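Local coordinates for amino acid ABC transporter, periplasmic amino acid-binding protein (Brucella ovis, PDB 4Z9N) that serves as the periplasmic substrate-binding component of an ABC transporter, binds glutathione and probably delivers it, or related amino acid compounds, to the membrane permease, at residues 290-298 with 307-315. Residues are numbered along the deposited sequence; the frame is centred on the assembly and turned at random.
Sequences GNYGEIFER and KIARGLNAQ
Asn313 O is gripped side-on by two nitrogens of Arg310, which curls back over its own loop while its guanidinium reaches Tyr292 and Gly293 of the facing helix. Arg310 NH2 meets Asn313 O on a lone pair at 3.0 Å, whereas Arg310 NE, 2.9 Å from the same Asn313 O, comes from above the carbonyl plane. Bends at chi2 (-66°) and chi3 (-72°) put Arg310 CD over the centre of one Phe296 ring face, a CH-pi contact of 3.5 Å to the centroid. Arginine suits this place because its methylenes cover the flat apolar face of Phe296 while its charged end is satisfied by Asn313 O, Glu239 and a water. Tyr292 combines a ring edge, CD2 3.5 Å from Arg310 NH2, with a hydroxyl that bonds to Asn107 O. Phe296 also packs on Phe44 and Tyr108, with CE1 3.4 Å from Ile308 O. Glu297 OE2 accepts from two waters, which lead to Arg310 NH1 and Ile308 O, while OE1 bonds to Ser302 OG. Helix 292-299, begun by a capping box of Asn291 and Glu294, thus packs with its following loop against strand 101-117 of this solute-binding protein, where Asn313 OD1 accepts from Tyr109 N. Direct helix-loop contacts are therefore van der Waals and CH-pi, the polar links run through water, and Arg310, fixed by its own loop and Glu239, can offer a methylene to Phe296.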
loop_
_atom_site.group_PDB
_atom_site.type_symbol
_atom_site.label_atom_id
_atom_site.label_comp_id
_atom_site.label_asym_id
_atom_site.label_seq_id
_atom_site.Cartn_x
_atom_site.Cartn_y
_atom_site.Cartn_z
ATOM N N GLY D 290 -2.844 16.118 -14.690
ATOM C CA GLY D 290 -1.777 15.291 -15.234
ATOM C C GLY D 290 -1.559 14.038 -14.397
ATOM O O GLY D 290 -2.310 13.792 -13.451
ATOM N N ASN D 291 -0.539 13.241 -14.720
ATOM C CA ASN D 291 -0.324 11.998 -13.962
ATOM C C ASN D 291 0.516 12.237 -12.697
ATOM O O ASN D 291 0.938 13.367 -12.420
ATOM C CB ASN D 291 0.314 10.900 -14.849
ATOM C CG ASN D 291 1.759 11.206 -15.268
ATOM O OD1 ASN D 291 2.594 11.640 -14.469
ATOM N ND2 ASN D 291 2.066 10.928 -16.534
ATOM N N TYR D 292 0.766 11.170 -11.943
ATOM C CA TYR D 292 1.505 11.279 -10.681
ATOM C C TYR D 292 2.862 11.973 -10.858
ATOM O O TYR D 292 3.242 12.820 -10.061
ATOM C CB TYR D 292 1.730 9.897 -10.065
ATOM C CG TYR D 292 2.458 9.961 -8.745
ATOM C CD1 TYR D 292 1.760 10.150 -7.555
ATOM C CD2 TYR D 292 3.838 9.832 -8.679
ATOM C CE1 TYR D 292 2.418 10.207 -6.337
ATOM C CE2 TYR D 292 4.509 9.902 -7.457
ATOM C CZ TYR D 292 3.793 10.084 -6.298
ATOM O OH TYR D 292 4.474 10.138 -5.097
ATOM N N GLY D 293 3.595 11.585 -11.902
ATOM C CA GLY D 293 4.922 12.134 -12.125
ATOM C C GLY D 293 4.862 13.608 -12.446
ATOM O O GLY D 293 5.738 14.389 -12.057
ATOM N N GLU D 294 3.822 13.996 -13.181
ATOM C CA GLU D 294 3.643 15.393 -13.520
ATOM C C GLU D 294 3.329 16.232 -12.282
ATOM O O GLU D 294 3.824 17.356 -12.162
ATOM C CB GLU D 294 2.551 15.550 -14.569
ATOM C CG GLU D 294 2.876 14.862 -15.896
ATOM C CD GLU D 294 1.870 15.212 -16.957
ATOM O OE1 GLU D 294 2.092 16.218 -17.685
ATOM O OE2 GLU D 294 0.854 14.496 -17.062
ATOM N N ILE D 295 2.534 15.681 -11.363
ATOM C CA ILE D 295 2.226 16.358 -10.109
ATOM C C ILE D 295 3.496 16.490 -9.283
ATOM O O ILE D 295 3.764 17.546 -8.706
ATOM C CB ILE D 295 1.129 15.608 -9.318
ATOM C CG1 ILE D 295 -0.198 15.641 -10.082
ATOM C CG2 ILE D 295 0.952 16.200 -7.925
ATOM C CD1 ILE D 295 -1.254 14.718 -9.475
ATOM N N PHE D 296 4.279 15.417 -9.243
ATOM C CA PHE D 296 5.535 15.406 -8.495
ATOM C C PHE D 296 6.485 16.469 -9.036
ATOM O O PHE D 296 6.982 17.315 -8.296
ATOM C CB PHE D 296 6.196 14.013 -8.558
ATOM C CG PHE D 296 7.324 13.826 -7.582
ATOM C CD1 PHE D 296 8.567 14.391 -7.821
ATOM C CD2 PHE D 296 7.143 13.078 -6.424
ATOM C CE1 PHE D 296 9.605 14.227 -6.920
ATOM C CE2 PHE D 296 8.178 12.907 -5.525
ATOM C CZ PHE D 296 9.406 13.485 -5.767
ATOM N N GLU D 297 6.730 16.439 -10.341
ATOM C CA GLU D 297 7.745 17.308 -10.912
ATOM C C GLU D 297 7.436 18.803 -10.816
ATOM O O GLU D 297 8.334 19.603 -10.535
ATOM C CB GLU D 297 7.979 16.919 -12.372
ATOM C CG GLU D 297 8.805 15.646 -12.489
ATOM C CD GLU D 297 10.150 15.779 -11.783
ATOM O OE1 GLU D 297 10.812 16.816 -11.986
ATOM O OE2 GLU D 297 10.545 14.869 -11.026
ATOM N N ARG D 298 6.186 19.195 -11.050
ATOM C CA ARG D 298 5.858 20.617 -11.094
ATOM C C ARG D 298 5.863 21.233 -9.697
ATOM O O ARG D 298 6.033 22.444 -9.546
ATOM C CB ARG D 298 4.493 20.841 -11.762
ATOM C CG ARG D 298 3.289 20.642 -10.838
ATOM C CD ARG D 298 1.997 21.121 -11.484
ATOM N NE ARG D 298 1.720 20.377 -12.707
ATOM C CZ ARG D 298 0.808 19.414 -12.812
ATOM N NH1 ARG D 298 0.040 19.095 -11.777
ATOM N NH2 ARG D 298 0.640 18.792 -13.970
ATOM N N LYS D 307 13.452 20.623 -5.895
ATOM C CA LYS D 307 14.400 19.700 -6.544
ATOM C C LYS D 307 14.591 18.380 -5.783
ATOM O O LYS D 307 15.712 17.879 -5.669
ATOM C CB LYS D 307 15.774 20.366 -6.722
ATOM C CG LYS D 307 15.751 21.768 -7.310
ATOM C CD LYS D 307 15.369 21.772 -8.769
ATOM C CE LYS D 307 15.599 23.155 -9.376
ATOM N NZ LYS D 307 14.699 23.396 -10.534
ATOM N N ILE D 308 13.500 17.829 -5.259
ATOM C CA ILE D 308 13.531 16.525 -4.597
ATOM C C ILE D 308 13.582 15.383 -5.621
ATOM O O ILE D 308 12.825 15.376 -6.583
ATOM C CB ILE D 308 12.316 16.367 -3.681
ATOM C CG1 ILE D 308 12.306 17.483 -2.623
ATOM C CG2 ILE D 308 12.278 14.967 -3.077
ATOM C CD1 ILE D 308 11.114 17.385 -1.635
ATOM N N ALA D 309 14.470 14.417 -5.418
ATOM C CA ALA D 309 14.541 13.272 -6.332
ATOM C C ALA D 309 13.380 12.331 -6.041
ATOM O O ALA D 309 12.891 12.289 -4.909
ATOM C CB ALA D 309 15.860 12.544 -6.191
ATOM N N ARG D 310 12.934 11.589 -7.054
ATOM C CA ARG D 310 11.797 10.663 -6.869
ATOM C C ARG D 310 12.050 9.700 -5.705
ATOM O O ARG D 310 11.201 9.540 -4.825
ATOM C CB ARG D 310 11.520 9.875 -8.159
ATOM C CG ARG D 310 10.814 10.685 -9.273
ATOM C CD ARG D 310 9.388 11.120 -8.913
ATOM N NE ARG D 310 8.442 10.001 -8.906
ATOM C CZ ARG D 310 7.721 9.608 -9.953
ATOM N NH1 ARG D 310 7.827 10.232 -11.130
ATOM N NH2 ARG D 310 6.898 8.578 -9.830
ATOM N N GLY D 311 13.222 9.076 -5.697
ATOM C CA GLY D 311 13.599 8.187 -4.611
ATOM C C GLY D 311 12.567 7.116 -4.326
ATOM O O GLY D 311 12.207 6.341 -5.208
ATOM N N LEU D 312 12.064 7.093 -3.096
ATOM C CA LEU D 312 11.059 6.101 -2.716
ATOM C C LEU D 312 9.780 6.287 -3.499
ATOM O O LEU D 312 8.973 5.367 -3.597
ATOM C CB LEU D 312 10.740 6.190 -1.222
ATOM C CG LEU D 312 11.874 5.868 -0.264
ATOM C CD1 LEU D 312 11.378 6.085 1.184
ATOM C CD2 LEU D 312 12.340 4.444 -0.491
ATOM N N ASN D 313 9.573 7.493 -4.026
ATOM C CA ASN D 313 8.324 7.781 -4.712
ATOM C C ASN D 313 8.448 7.636 -6.214
ATOM O O ASN D 313 7.546 8.022 -6.958
ATOM C CB ASN D 313 7.834 9.164 -4.317
ATOM C CG ASN D 313 7.521 9.223 -2.844
ATOM O OD1 ASN D 313 6.588 8.559 -2.388
ATOM N ND2 ASN D 313 8.358 9.914 -2.075
ATOM N N ALA D 314 9.550 7.040 -6.661
ATOM C CA ALA D 314 9.619 6.585 -8.038
ATOM C C ALA D 314 8.629 5.439 -8.212
ATOM O O ALA D 314 8.216 4.800 -7.245
ATOM C CB ALA D 314 11.044 6.128 -8.419
ATOM N N GLN D 315 8.234 5.205 -9.453
ATOM C CA GLN D 315 7.440 4.035 -9.802
ATOM C C GLN D 315 8.108 2.751 -9.322
ATOM O O GLN D 315 9.338 2.645 -9.277
ATOM C CB GLN D 315 7.246 3.985 -11.317
ATOM C CG GLN D 315 6.202 4.966 -11.872
ATOM C CD GLN D 315 4.769 4.549 -11.598
ATOM O OE1 GLN D 315 4.472 3.359 -11.468
ATOM N NE2 GLN D 315 3.865 5.523 -11.558
HETATM O O HOH W 1 9.397 12.436 -12.142
HETATM O O HOH W 2 12.745 14.623 -9.480
#